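YciF Bacterial Stress Response Protein (Salmonella enterica subsp. enterica serovar Typhimurium, PDB 4ERU) is of unknown function but probably takes part in the bacterial stress response, folding into a ferritin-like helix bundle that binds two magnesium ions. Local coordinates at residues A[4-7]-A[11-14]; A[22-27]-A[144-149]; A[29-34]-A[45-50]; A[58-63]-A[136-141]; A[90-95]-A[99-104]. All coordinates share one frame; numbering follows the deposited sequence.

Interaction 1 of 5, residues A[4-7]-A[11-14]; sequences MNIK and DLFI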
# COMPACT_ATOMS: atom_id res chain seq x y z
N MSE A 4 -1.53 -5.96 -20.01
CA MSE A 4 -2.77 -6.38 -19.36
C MSE A 4 -3.83 -6.09 -20.43
O MSE A 4 -3.67 -5.14 -21.21
CB MSE A 4 -3.04 -5.59 -18.05
CG MSE A 4 -2.90 -4.05 -18.12
SE MSE A 4 -3.30 -2.95 -16.49
CE MSE A 4 -5.23 -2.85 -16.63
N ASN A 5 -4.86 -6.93 -20.53
CA ASN A 5 -6.05 -6.55 -21.33
C ASN A 5 -7.39 -6.94 -20.71
O ASN A 5 -7.75 -8.12 -20.64
CB ASN A 5 -5.97 -6.99 -22.80
CG ASN A 5 -6.97 -6.23 -23.68
OD1 ASN A 5 -7.35 -5.09 -23.37
ND2 ASN A 5 -7.40 -6.85 -24.77
N ILE A 6 -8.11 -5.90 -20.30
CA ILE A 6 -9.24 -6.02 -19.39
C ILE A 6 -10.49 -5.48 -20.07
O ILE A 6 -10.71 -4.27 -20.11
CB ILE A 6 -9.00 -5.16 -18.14
CG1 ILE A 6 -7.53 -5.15 -17.74
CG2 ILE A 6 -9.94 -5.56 -17.04
CD1 ILE A 6 -7.11 -6.18 -16.71
N LYS A 7 -11.32 -6.38 -20.58
CA LYS A 7 -12.54 -5.93 -21.21
C LYS A 7 -13.72 -6.12 -20.28
O LYS A 7 -14.71 -5.42 -20.40
CB LYS A 7 -12.78 -6.68 -22.53
CG LYS A 7 -11.81 -6.32 -23.66
CD LYS A 7 -12.27 -6.94 -24.99
CE LYS A 7 -11.11 -7.17 -25.96
NZ LYS A 7 -10.07 -8.12 -25.41
N ASP A 11 -12.29 -10.41 -16.36
CA ASP A 11 -10.86 -10.28 -16.70
C ASP A 11 -10.12 -9.49 -15.64
O ASP A 11 -8.98 -9.80 -15.32
CB ASP A 11 -10.65 -9.54 -18.03
CG ASP A 11 -11.21 -10.29 -19.24
OD1 ASP A 11 -11.22 -11.55 -19.25
OD2 ASP A 11 -11.62 -9.58 -20.19
N LEU A 12 -10.77 -8.44 -15.11
CA LEU A 12 -10.12 -7.59 -14.12
C LEU A 12 -9.80 -8.42 -12.91
O LEU A 12 -8.69 -8.37 -12.42
CB LEU A 12 -11.00 -6.39 -13.72
CG LEU A 12 -10.49 -5.43 -12.63
CD1 LEU A 12 -9.10 -4.86 -12.98
CD2 LEU A 12 -11.48 -4.28 -12.47
N PHE A 13 -10.79 -9.21 -12.47
CA PHE A 13 -10.63 -10.03 -11.29
C PHE A 13 -9.49 -11.04 -11.49
O PHE A 13 -8.72 -11.31 -10.60
CB PHE A 13 -11.94 -10.71 -10.95
CG PHE A 13 -11.85 -11.70 -9.83
CD1 PHE A 13 -12.08 -11.31 -8.52
CD2 PHE A 13 -11.54 -13.04 -10.09
CE1 PHE A 13 -12.00 -12.23 -7.48
CE2 PHE A 13 -11.46 -13.97 -9.07
CZ PHE A 13 -11.68 -13.56 -7.74
N ILE A 14 -9.40 -11.61 -12.69
CA ILE A 14 -8.34 -12.55 -13.00
C ILE A 14 -6.99 -11.84 -13.02
O ILE A 14 -6.01 -12.38 -12.53
CB ILE A 14 -8.61 -13.28 -14.37
CG1 ILE A 14 -9.69 -14.37 -14.20
CG2 ILE A 14 -7.31 -13.84 -15.02
CD1 ILE A 14 -10.08 -14.97 -15.54

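Interaction 2 of 5, residues A[22-27]-A[144-149]; sequences SAEKQL and DEEKQT. With MG (magnesium ion), chain E; MG (magnesium ion), chain D.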
# COMPACT_ATOMS: atom_id res chain seq x y z
N SER A 22 1.33 -13.60 -7.60
CA SER A 22 2.75 -13.30 -7.74
C SER A 22 3.35 -12.54 -6.55
O SER A 22 4.47 -12.84 -6.09
CB SER A 22 3.01 -12.50 -9.02
OG SER A 22 4.32 -11.97 -8.96
N ALA A 23 2.61 -11.54 -6.05
CA ALA A 23 3.06 -10.75 -4.90
C ALA A 23 3.29 -11.67 -3.70
O ALA A 23 4.31 -11.54 -3.00
CB ALA A 23 1.98 -9.67 -4.52
N GLU A 24 2.36 -12.60 -3.45
CA GLU A 24 2.51 -13.49 -2.31
C GLU A 24 3.71 -14.42 -2.48
O GLU A 24 4.47 -14.62 -1.52
CB GLU A 24 1.26 -14.31 -2.08
CG GLU A 24 -0.03 -13.51 -1.85
CD GLU A 24 -0.24 -12.97 -0.46
OE1 GLU A 24 -1.41 -12.96 0.02
OE2 GLU A 24 0.73 -12.52 0.18
N LYS A 25 3.90 -14.96 -3.68
CA LYS A 25 5.04 -15.87 -3.94
C LYS A 25 6.38 -15.14 -3.74
O LYS A 25 7.30 -15.67 -3.11
CB LYS A 25 4.97 -16.47 -5.34
CG LYS A 25 3.81 -17.46 -5.49
CD LYS A 25 3.89 -18.32 -6.80
CE LYS A 25 3.98 -17.47 -8.07
NZ LYS A 25 3.81 -18.31 -9.32
N GLN A 26 6.48 -13.94 -4.30
CA GLN A 26 7.64 -13.09 -4.08
C GLN A 26 7.90 -12.79 -2.62
O GLN A 26 9.04 -12.85 -2.19
CB GLN A 26 7.50 -11.77 -4.79
CG GLN A 26 7.62 -11.84 -6.28
CD GLN A 26 7.43 -10.45 -6.86
OE1 GLN A 26 8.28 -9.57 -6.65
NE2 GLN A 26 6.29 -10.21 -7.53
N LEU A 27 6.84 -12.47 -1.87
CA LEU A 27 6.99 -12.17 -0.47
C LEU A 27 7.58 -13.36 0.32
O LEU A 27 8.47 -13.14 1.16
CB LEU A 27 5.66 -11.68 0.11
CG LEU A 27 5.67 -11.19 1.56
CD1 LEU A 27 6.74 -10.06 1.79
CD2 LEU A 27 4.25 -10.73 1.93
N ASP A 144 -8.79 -10.23 6.49
CA ASP A 144 -8.80 -10.13 7.93
C ASP A 144 -7.42 -10.41 8.51
O ASP A 144 -6.92 -9.61 9.30
CB ASP A 144 -9.85 -11.09 8.52
CG ASP A 144 -9.82 -11.10 10.04
OD1 ASP A 144 -10.44 -10.19 10.65
OD2 ASP A 144 -9.16 -11.99 10.63
N GLU A 145 -6.80 -11.53 8.12
CA GLU A 145 -5.40 -11.81 8.52
C GLU A 145 -4.41 -10.67 8.15
O GLU A 145 -3.53 -10.34 8.93
CB GLU A 145 -4.89 -13.11 7.89
CG GLU A 145 -5.43 -14.36 8.56
CD GLU A 145 -5.17 -15.61 7.73
OE1 GLU A 145 -4.48 -15.52 6.67
OE2 GLU A 145 -5.66 -16.68 8.14
N GLU A 146 -4.56 -10.10 6.97
CA GLU A 146 -3.62 -9.07 6.53
C GLU A 146 -3.77 -7.84 7.46
O GLU A 146 -2.78 -7.24 7.88
CB GLU A 146 -3.87 -8.74 5.05
CG GLU A 146 -2.62 -8.64 4.18
CD GLU A 146 -1.96 -9.96 3.90
OE1 GLU A 146 -1.07 -10.39 4.68
OE2 GLU A 146 -2.29 -10.56 2.86
N LYS A 147 -5.01 -7.50 7.81
CA LYS A 147 -5.23 -6.37 8.71
C LYS A 147 -4.65 -6.62 10.11
O LYS A 147 -4.04 -5.72 10.69
CB LYS A 147 -6.71 -6.00 8.79
CG LYS A 147 -7.24 -5.45 7.46
CD LYS A 147 -8.78 -5.25 7.50
CE LYS A 147 -9.22 -4.43 6.30
NZ LYS A 147 -10.71 -4.34 6.08
N GLN A 148 -4.83 -7.84 10.63
CA GLN A 148 -4.18 -8.27 11.89
C GLN A 148 -2.67 -8.24 11.85
O GLN A 148 -2.02 -7.91 12.84
CB GLN A 148 -4.64 -9.68 12.30
CG GLN A 148 -6.15 -9.74 12.56
CD GLN A 148 -6.56 -8.72 13.63
OE1 GLN A 148 -7.38 -7.82 13.39
NE2 GLN A 148 -5.96 -8.83 14.81
N THR A 149 -2.09 -8.59 10.71
CA THR A 149 -0.64 -8.57 10.61
C THR A 149 -0.13 -7.12 10.66
O THR A 149 0.84 -6.82 11.34
CB THR A 149 -0.17 -9.31 9.35
OG1 THR A 149 -0.60 -10.66 9.44
CG2 THR A 149 1.37 -9.31 9.22
MG MG E . -0.72 -12.16 2.11
MG MG D . 1.16 -9.97 3.74
O HOH W 1 1.12 -11.95 3.22

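Interaction 3 of 5, residues A[29-34]-A[45-50]; sequences KALPKL and QAFQSH. With MG (magnesium ion), chain D.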
# COMPACT_ATOMS: atom_id res chain seq x y z
N LYS A 29 9.62 -15.59 -0.74
CA LYS A 29 11.06 -15.63 -1.05
C LYS A 29 11.87 -14.64 -0.24
O LYS A 29 13.02 -14.92 0.14
CB LYS A 29 11.29 -15.32 -2.53
CG LYS A 29 10.77 -16.37 -3.45
CD LYS A 29 11.01 -15.97 -4.92
CE LYS A 29 12.43 -16.19 -5.30
NZ LYS A 29 12.49 -16.46 -6.77
N ALA A 30 11.27 -13.49 0.04
CA ALA A 30 11.90 -12.39 0.80
C ALA A 30 11.88 -12.51 2.33
O ALA A 30 12.75 -11.97 3.00
CB ALA A 30 11.22 -11.05 0.42
N LEU A 31 10.84 -13.13 2.89
CA LEU A 31 10.62 -13.10 4.32
C LEU A 31 11.75 -13.75 5.12
O LEU A 31 12.06 -13.29 6.20
CB LEU A 31 9.26 -13.68 4.70
CG LEU A 31 8.09 -12.66 4.51
CD1 LEU A 31 6.75 -13.39 4.47
CD2 LEU A 31 8.11 -11.65 5.63
N PRO A 32 12.37 -14.83 4.60
CA PRO A 32 13.45 -15.42 5.42
C PRO A 32 14.61 -14.47 5.73
O PRO A 32 15.11 -14.43 6.85
CB PRO A 32 13.94 -16.58 4.53
CG PRO A 32 12.70 -16.99 3.77
CD PRO A 32 12.12 -15.64 3.39
N LYS A 33 15.02 -13.72 4.72
CA LYS A 33 16.05 -12.73 4.88
C LYS A 33 15.63 -11.62 5.85
O LYS A 33 16.43 -11.17 6.69
CB LYS A 33 16.42 -12.12 3.54
CG LYS A 33 17.17 -10.84 3.74
CD LYS A 33 18.40 -10.81 2.93
CE LYS A 33 18.17 -10.12 1.65
NZ LYS A 33 19.44 -9.38 1.46
N LEU A 34 14.37 -11.19 5.74
CA LEU A 34 13.87 -10.18 6.67
C LEU A 34 13.95 -10.70 8.10
O LEU A 34 14.34 -9.96 9.01
CB LEU A 34 12.42 -9.74 6.32
CG LEU A 34 12.21 -9.15 4.93
CD1 LEU A 34 10.78 -8.61 4.70
CD2 LEU A 34 13.25 -8.05 4.63
N GLN A 45 10.41 -13.19 15.05
CA GLN A 45 9.30 -14.13 15.13
C GLN A 45 8.10 -13.71 14.29
O GLN A 45 7.42 -14.56 13.74
CB GLN A 45 8.86 -14.37 16.58
CG GLN A 45 9.80 -15.31 17.36
CD GLN A 45 9.66 -15.20 18.90
OE1 GLN A 45 8.73 -14.55 19.40
NE2 GLN A 45 10.58 -15.83 19.63
N ALA A 46 7.83 -12.41 14.21
CA ALA A 46 6.69 -11.91 13.45
C ALA A 46 6.93 -12.19 11.98
O ALA A 46 6.01 -12.59 11.28
CB ALA A 46 6.50 -10.40 13.68
N PHE A 47 8.17 -12.02 11.53
CA PHE A 47 8.52 -12.35 10.15
C PHE A 47 8.35 -13.83 9.80
O PHE A 47 7.86 -14.14 8.71
CB PHE A 47 9.90 -11.81 9.73
CG PHE A 47 9.92 -10.30 9.47
CD1 PHE A 47 8.94 -9.69 8.71
CD2 PHE A 47 10.94 -9.51 10.01
CE1 PHE A 47 8.97 -8.30 8.47
CE2 PHE A 47 10.98 -8.11 9.78
CZ PHE A 47 9.99 -7.51 9.02
N GLN A 48 8.73 -14.73 10.71
CA GLN A 48 8.54 -16.16 10.46
C GLN A 48 7.06 -16.54 10.50
O GLN A 48 6.61 -17.34 9.68
CB GLN A 48 9.39 -17.04 11.41
CG GLN A 48 10.90 -16.69 11.42
CD GLN A 48 11.73 -17.38 10.31
OE1 GLN A 48 12.96 -17.52 10.45
NE2 GLN A 48 11.07 -17.83 9.23
N SER A 49 6.29 -15.96 11.43
CA SER A 49 4.82 -16.13 11.45
C SER A 49 4.16 -15.61 10.18
O SER A 49 3.21 -16.20 9.69
CB SER A 49 4.15 -15.35 12.59
OG SER A 49 4.35 -16.01 13.80
N HIS A 50 4.61 -14.47 9.70
CA HIS A 50 4.05 -13.92 8.49
C HIS A 50 4.31 -14.83 7.28
O HIS A 50 3.45 -14.98 6.40
CB HIS A 50 4.63 -12.53 8.24
CG HIS A 50 3.91 -11.79 7.16
ND1 HIS A 50 4.39 -10.61 6.63
CD2 HIS A 50 2.74 -12.05 6.53
CE1 HIS A 50 3.55 -10.19 5.70
NE2 HIS A 50 2.55 -11.04 5.61
MG MG D . 1.16 -9.97 3.74
O HOH W 1 1.12 -11.95 3.22

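Interaction 4 of 5, residues A[58-63]-A[136-141]; sequences IERIDQ and LKLLKE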
# COMPACT_ATOMS: atom_id res chain seq x y z
N ILE A 58 -1.49 -18.35 0.03
CA ILE A 58 -1.31 -18.85 -1.34
C ILE A 58 -2.20 -20.09 -1.57
O ILE A 58 -2.80 -20.24 -2.64
CB ILE A 58 0.17 -19.13 -1.63
CG1 ILE A 58 0.97 -17.81 -1.62
CG2 ILE A 58 0.35 -19.90 -2.95
CD1 ILE A 58 2.54 -18.00 -1.61
N GLU A 59 -2.28 -20.97 -0.57
CA GLU A 59 -3.15 -22.13 -0.69
C GLU A 59 -4.61 -21.72 -0.85
O GLU A 59 -5.35 -22.35 -1.61
CB GLU A 59 -2.99 -23.09 0.50
CG GLU A 59 -4.13 -24.11 0.62
CD GLU A 59 -4.16 -25.10 -0.52
OE1 GLU A 59 -3.08 -25.43 -1.06
OE2 GLU A 59 -5.27 -25.54 -0.89
N ARG A 60 -5.03 -20.63 -0.20
CA ARG A 60 -6.41 -20.13 -0.43
C ARG A 60 -6.62 -19.71 -1.88
O ARG A 60 -7.70 -19.89 -2.46
CB ARG A 60 -6.77 -18.93 0.46
CG ARG A 60 -6.83 -19.23 1.92
CD ARG A 60 -7.80 -18.29 2.70
NE ARG A 60 -7.66 -18.61 4.13
CZ ARG A 60 -6.86 -17.96 4.98
NH1 ARG A 60 -6.18 -16.88 4.58
NH2 ARG A 60 -6.77 -18.36 6.24
N ILE A 61 -5.60 -19.08 -2.46
CA ILE A 61 -5.71 -18.65 -3.84
C ILE A 61 -5.87 -19.90 -4.74
O ILE A 61 -6.70 -19.89 -5.64
CB ILE A 61 -4.51 -17.77 -4.28
CG1 ILE A 61 -4.50 -16.42 -3.50
CG2 ILE A 61 -4.52 -17.56 -5.81
CD1 ILE A 61 -3.31 -15.45 -3.87
N ASP A 62 -5.09 -20.97 -4.49
CA ASP A 62 -5.30 -22.20 -5.28
C ASP A 62 -6.74 -22.71 -5.14
O ASP A 62 -7.37 -23.05 -6.14
CB ASP A 62 -4.30 -23.31 -4.92
CG ASP A 62 -2.88 -22.94 -5.27
OD1 ASP A 62 -2.66 -22.13 -6.20
OD2 ASP A 62 -1.98 -23.46 -4.59
N GLN A 63 -7.25 -22.74 -3.91
CA GLN A 63 -8.67 -23.04 -3.65
C GLN A 63 -9.67 -22.14 -4.35
O GLN A 63 -10.69 -22.61 -4.85
CB GLN A 63 -8.96 -23.04 -2.16
CG GLN A 63 -8.29 -24.15 -1.39
CD GLN A 63 -8.64 -24.06 0.08
OE1 GLN A 63 -7.78 -24.19 0.94
NE2 GLN A 63 -9.92 -23.81 0.37
N LEU A 136 -15.29 -15.33 -2.15
CA LEU A 136 -15.62 -14.27 -1.21
C LEU A 136 -15.21 -14.62 0.21
O LEU A 136 -14.48 -13.85 0.82
CB LEU A 136 -17.11 -13.86 -1.23
CG LEU A 136 -17.47 -12.64 -0.36
CD1 LEU A 136 -16.63 -11.36 -0.75
CD2 LEU A 136 -18.99 -12.30 -0.33
N LYS A 137 -15.66 -15.76 0.72
CA LYS A 137 -15.26 -16.14 2.08
C LYS A 137 -13.75 -16.36 2.24
O LYS A 137 -13.19 -15.97 3.25
CB LYS A 137 -16.12 -17.28 2.67
CG LYS A 137 -15.61 -18.70 2.50
CD LYS A 137 -16.54 -19.75 3.20
CE LYS A 137 -16.24 -19.88 4.70
NZ LYS A 137 -14.85 -20.45 4.94
N LEU A 138 -13.09 -16.98 1.25
CA LEU A 138 -11.64 -17.14 1.31
C LEU A 138 -10.88 -15.78 1.30
O LEU A 138 -9.96 -15.55 2.11
CB LEU A 138 -11.12 -18.09 0.22
CG LEU A 138 -11.65 -19.52 0.36
CD1 LEU A 138 -11.54 -20.24 -0.97
CD2 LEU A 138 -10.93 -20.31 1.50
N LEU A 139 -11.29 -14.90 0.40
CA LEU A 139 -10.67 -13.58 0.26
C LEU A 139 -10.85 -12.77 1.52
O LEU A 139 -9.89 -12.12 1.96
CB LEU A 139 -11.20 -12.83 -0.96
CG LEU A 139 -10.75 -13.42 -2.31
CD1 LEU A 139 -11.72 -13.00 -3.43
CD2 LEU A 139 -9.25 -13.09 -2.70
N LYS A 140 -12.05 -12.82 2.10
CA LYS A 140 -12.32 -12.09 3.33
C LYS A 140 -11.46 -12.61 4.47
O LYS A 140 -11.02 -11.83 5.32
CB LYS A 140 -13.78 -12.21 3.74
CG LYS A 140 -14.70 -11.24 3.06
CD LYS A 140 -16.18 -11.44 3.54
CE LYS A 140 -17.00 -10.19 3.29
NZ LYS A 140 -18.33 -10.16 4.02
N GLU A 141 -11.24 -13.92 4.51
CA GLU A 141 -10.35 -14.51 5.51
C GLU A 141 -8.90 -14.00 5.40
O GLU A 141 -8.28 -13.67 6.39
CB GLU A 141 -10.35 -16.02 5.44
CG GLU A 141 -11.37 -16.69 6.31
CD GLU A 141 -11.10 -18.19 6.37
OE1 GLU A 141 -11.82 -18.97 5.69
OE2 GLU A 141 -10.14 -18.59 7.08

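Interaction 5 of 5, residues A[90-95]-A[99-104]; sequences EVIEST and EVRDAA. With MLT (D-malate), chain C.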
# COMPACT_ATOMS: atom_id res chain seq x y z
N GLU A 90 17.07 -2.71 0.48
CA GLU A 90 17.89 -1.50 0.55
C GLU A 90 18.01 -1.02 2.02
O GLU A 90 19.06 -0.56 2.45
CB GLU A 90 17.34 -0.37 -0.34
CG GLU A 90 18.33 0.85 -0.48
CD GLU A 90 17.68 2.16 -1.03
OE1 GLU A 90 16.43 2.24 -1.11
OE2 GLU A 90 18.44 3.13 -1.38
N VAL A 91 16.93 -1.15 2.77
CA VAL A 91 16.98 -0.84 4.18
C VAL A 91 18.07 -1.66 4.86
O VAL A 91 18.86 -1.12 5.63
CB VAL A 91 15.58 -1.05 4.85
CG1 VAL A 91 15.71 -1.20 6.37
CG2 VAL A 91 14.64 0.12 4.46
N ILE A 92 18.12 -2.96 4.59
CA ILE A 92 19.13 -3.83 5.22
C ILE A 92 20.56 -3.41 4.87
O ILE A 92 21.42 -3.32 5.75
CB ILE A 92 18.90 -5.30 4.88
CG1 ILE A 92 17.51 -5.76 5.37
CG2 ILE A 92 20.03 -6.15 5.44
CD1 ILE A 92 17.04 -7.09 4.71
N GLU A 93 20.83 -3.12 3.60
CA GLU A 93 22.16 -2.68 3.21
C GLU A 93 22.52 -1.29 3.75
O GLU A 93 23.68 -0.99 3.92
CB GLU A 93 22.37 -2.76 1.69
CG GLU A 93 22.25 -4.18 1.13
CD GLU A 93 23.24 -5.16 1.75
OE1 GLU A 93 24.44 -4.84 1.82
OE2 GLU A 93 22.81 -6.26 2.16
N SER A 94 21.52 -0.46 4.06
CA SER A 94 21.77 0.94 4.44
C SER A 94 21.81 1.22 5.94
O SER A 94 21.81 2.38 6.35
CB SER A 94 20.69 1.85 3.85
OG SER A 94 20.72 1.79 2.44
N THR A 95 21.79 0.17 6.75
CA THR A 95 21.70 0.35 8.18
C THR A 95 22.61 -0.65 8.84
O THR A 95 23.03 -1.63 8.22
CB THR A 95 20.27 0.12 8.74
OG1 THR A 95 19.79 -1.18 8.33
CG2 THR A 95 19.28 1.22 8.27
N GLU A 99 18.11 -1.27 16.35
CA GLU A 99 16.73 -0.81 16.47
C GLU A 99 16.31 0.14 15.36
O GLU A 99 15.13 0.23 15.06
CB GLU A 99 16.46 -0.20 17.86
CG GLU A 99 17.26 1.04 18.20
CD GLU A 99 18.77 0.76 18.45
OE1 GLU A 99 19.58 1.71 18.28
OE2 GLU A 99 19.17 -0.39 18.80
N VAL A 100 17.27 0.82 14.74
CA VAL A 100 16.98 1.74 13.65
C VAL A 100 16.62 0.92 12.41
O VAL A 100 15.66 1.22 11.71
CB VAL A 100 18.18 2.70 13.35
CG1 VAL A 100 17.86 3.63 12.17
CG2 VAL A 100 18.57 3.53 14.62
N ARG A 101 17.41 -0.12 12.16
CA ARG A 101 17.03 -1.05 11.11
C ARG A 101 15.64 -1.62 11.40
O ARG A 101 14.77 -1.67 10.52
CB ARG A 101 18.05 -2.18 10.94
CG ARG A 101 17.66 -3.09 9.75
CD ARG A 101 18.48 -4.35 9.67
NE ARG A 101 19.82 -4.03 9.22
CZ ARG A 101 20.81 -4.91 9.09
NH1 ARG A 101 20.65 -6.20 9.40
NH2 ARG A 101 21.96 -4.47 8.65
N ASP A 102 15.40 -2.03 12.64
CA ASP A 102 14.11 -2.63 12.97
C ASP A 102 12.95 -1.69 12.60
O ASP A 102 12.00 -2.11 11.94
CB ASP A 102 14.02 -3.02 14.44
CG ASP A 102 14.95 -4.18 14.79
OD1 ASP A 102 15.48 -4.84 13.87
OD2 ASP A 102 15.19 -4.40 15.99
N ALA A 103 13.05 -0.44 13.04
CA ALA A 103 12.04 0.58 12.72
C ALA A 103 11.80 0.66 11.22
O ALA A 103 10.66 0.76 10.78
CB ALA A 103 12.47 1.95 13.27
N ALA A 104 12.88 0.62 10.45
CA ALA A 104 12.80 0.84 9.01
C ALA A 104 12.29 -0.39 8.27
O ALA A 104 11.57 -0.26 7.27
CB ALA A 104 14.18 1.27 8.47
C1 MLT C . 22.52 -8.86 6.61
O1 MLT C . 22.98 -7.85 6.03
O2 MLT C . 22.14 -8.84 7.80
C2 MLT C . 22.43 -10.14 5.85
O3 MLT C . 22.49 -9.87 4.44
C3 MLT C . 21.11 -10.83 6.17
C4 MLT C . 21.08 -12.20 5.54
O4 MLT C . 20.86 -12.29 4.32
O5 MLT C . 21.29 -13.19 6.27

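Interaction 1 of 5, residues A[4-7]-A[11-14]
The carboxylate of Asp-11, the flat group at this contact, meets the segment 4-7 through one oxygen: OD2 takes the backbone N-H of Lys-7 on its anti lone pair, the one turned away from OD1. The bond is moderately long, 3.2 Å from Lys-7 N to Asp-11 OD2, with an angle of 154° at the hydrogen. Beside it the aliphatic root of the lysine comes close, Lys-7 CB standing 3.9 Å from Asp-11 OD2. The remaining contact is apolar. With CG2 anti to the backbone N, Ile-6 directs that branch at the helix, where Ile-6 CG2 lies 3.6 Å from CB of Leu-12 and equally near the backbone there. A single backbone N-H and one methyl thus dock an otherwise irregular segment. Asp-11 N in turn bonds to Thr-8 OG1, at the start of the helix. Leu-12 also packs on Leu-126 of helix 99-130, while the ring of Phe-13 meets Tyr-132 edge-to-face. The segment 4-7 therefore lies between the start of helix 9-37 and the second subunit, where Ile-6 packs on Val-100 and Leu-12 on Ala-103 of that subunit.

Interaction 2 of 5, residues A[22-27]-A[144-149]
Glu-24 and Glu-146 sit on helices whose backbones do not touch, their CA atoms 11.6 Å apart, and the gap is spanned by two acidic side chains and metal. The chains come from opposite directions, each bent at its second torsion (chi2 -81° in Glu-24, 72° in Glu-146). Glu-24 holds one magnesium ion with both oxygens, OE1 at 2.3 Å and OE2 at 2.4 Å from it. Glu-146 divides its oxygens instead: OE2 lies 2.4 Å from that same magnesium, and OE1 2.5 Å from the second. The two carboxylate planes are turned 59° apart, and the nearest oxygens, Glu-24 OE1 and Glu-146 OE2, remain 3.8 Å from each other with the ion serving both. A water also bridges the two metals. Tyr-120, in the second shell, hydrogen-bonds to Glu-24 OE1. Gln-57 completes the protein ligands of the first site; His-50, Glu-113 and Glu-116 join Glu-146 at the second. A bridging glutamate and carboxylate-rich ligands carried by the helices at the centre of a bundle recall the dinuclear metal site of ferritin-like proteins, here occupied by magnesium.

Interaction 3 of 5, residues A[29-34]-A[45-50]
Leu-31, Leu-34, Phe-47 and His-50 close the inner face of an antiparallel helical hairpin, the first pair of helices in this ferritin-like bundle. The short segments lie 8.7 Å apart between axes, with 164° between their directions, and helix 9-37 is kinked at Pro-32, within the contact. Contacts with aromatic faces come first. Leu-34 sets its CB squarely over one face of the Phe-47 ring, 3.9 Å from the ring centroid and 7° off the normal, a CH-pi contact. Leu-31 covers one face of the other ring: its CD1 lies above the imidazole of His-50, displaced toward the rim. Plain apolar packing is the second kind. Leu-31 crosses Phe-47 at about a right angle, and its CD2 branch comes to 3.7 Å from Phe-47 CD1, so the two methyls of one leucine are shared between both aromatic residues. On the same side of the Phe-47 ring as Leu-34 CB, Leu-34 O approaches Phe-47 CD2 at 3.6 Å. No hydrogen bond joins the two segments. The metal brings in the polar chemistry: Glu-113, Glu-116 and Glu-146 share a magnesium ion with His-50. With its CG anti to the backbone N (chi1 -169°), the histidine turns inward, and the ion lies at the ring edge, in the imidazole plane, 2.6 Å from His-50 NE2.

Interaction 4 of 5, residues A[58-63]-A[136-141]
Arg-60 leaves its helix with CB directed at the segment 136-141 and runs extended from CG to NE across Leu-138. CG is anti to the carbonyl carbon (chi1 -65°), a start that carries CD over the neighbouring helix. There CD rests 3.5 Å from Leu-138 O and also touches a methyl of the same leucine, CD2, at 3.9 Å. Next NE and CZ pass under CB of Glu-141, which sits over the centre of one guanidinium face. NH1 hydrogen-bonds to Thr-142 OG1. NH2 has two acidic neighbours: its stronger partner is Glu-145 OE2, in a salt bridge, whereas Glu-141 OE2 stays 3.5 Å from Arg-60 NH2, well out of the guanidinium plane, with the two flat groups 51° apart. Farther along the helix, Gln-63 CB packs on Leu-138 CD1 at 4.0 Å, making the leucine the apolar partner of both residues. Lys-137 NZ adds a weak salt bridge to Glu-141 OE1, at 3.5 Å. Arg-60, Glu-141 and Lys-137 thus form a salt-bridge network between two antiparallel helices of the ferritin-like bundle, 167° apart in direction. The Arg-60 to Glu-141 pair is a matter of charge without a directed N-H, so its attraction should tolerate changes of angle, while the directional bonds that fix the guanidinium go to Thr-142, the residue after Glu-141, and to Glu-145, one turn beyond Glu-141.

Interaction 5 of 5, residues A[90-95]-A[99-104]
Arg-101 meets Thr-95 side-on, at the turn of a helical hairpin that joins helix 79-93 to helix 99-130 in the ferritin-like bundle. The guanidinium presents its edge to the threonine and grips it with two nitrogens. NE gives its N-H to the hydroxyl, 3.0 Å from Arg-101 NE to Thr-95 OG1 with an angle of 161°, and NH2 gives one to the carbonyl, 3.1 Å from Arg-101 NH2 to Thr-95 O. Both acceptors lie in the guanidinium plane, although NH2 stands well above the plane of the carbonyl it serves. The hydroxyl is itself fixed: Thr-95 OG1, set between the backbone N and the carbonyl carbon (chi1 55°), donates back to Val-91 O at 2.9 Å. Ile-92 approaches from another direction altogether, its CG2 branch resting over the centre of one guanidinium face, 3.9 Å above it. Together the edge-on bonds and this methyl should limit the rotation of the group. On the hydrophobic side, Val-91 CG1 packs 3.6 Å from Ala-104 CB. Asn-98 OD1 accepts the backbone N-H groups of Val-100 and Arg-101 at the start of helix 99-130. NH1, whose main partner is Ala-37 O, also faces the pocket of bound d-malate, which Arg-36 contacts as well; the bond from Arg-101 NH1 to O2 of the malate is weak, at 3.4 Å.

Interactions 2 and 3 are buried and meet at one magnesium ion: interaction 2 lies almost at the centre of the chain and is wholly coordination chemistry, while interaction 3, toward one end, is chiefly apolar. Both use helix 9-37, as does interaction 1, partly buried and resting on one backbone-to-carboxylate bond and a methyl contact. Interaction 4, partly buried, shares helix 133-159 with interaction 2 and trades metal for charge; the salt bridge from Arg-60 to Glu-145 ties the two together. Interaction 5, though buried, depends on directed hydrogen bonds beside a ligand; Ile-92 links it to Leu-34 of interaction 3. Interactions 1 and 5, on opposite sides of the chain's centre, both touch the second subunit.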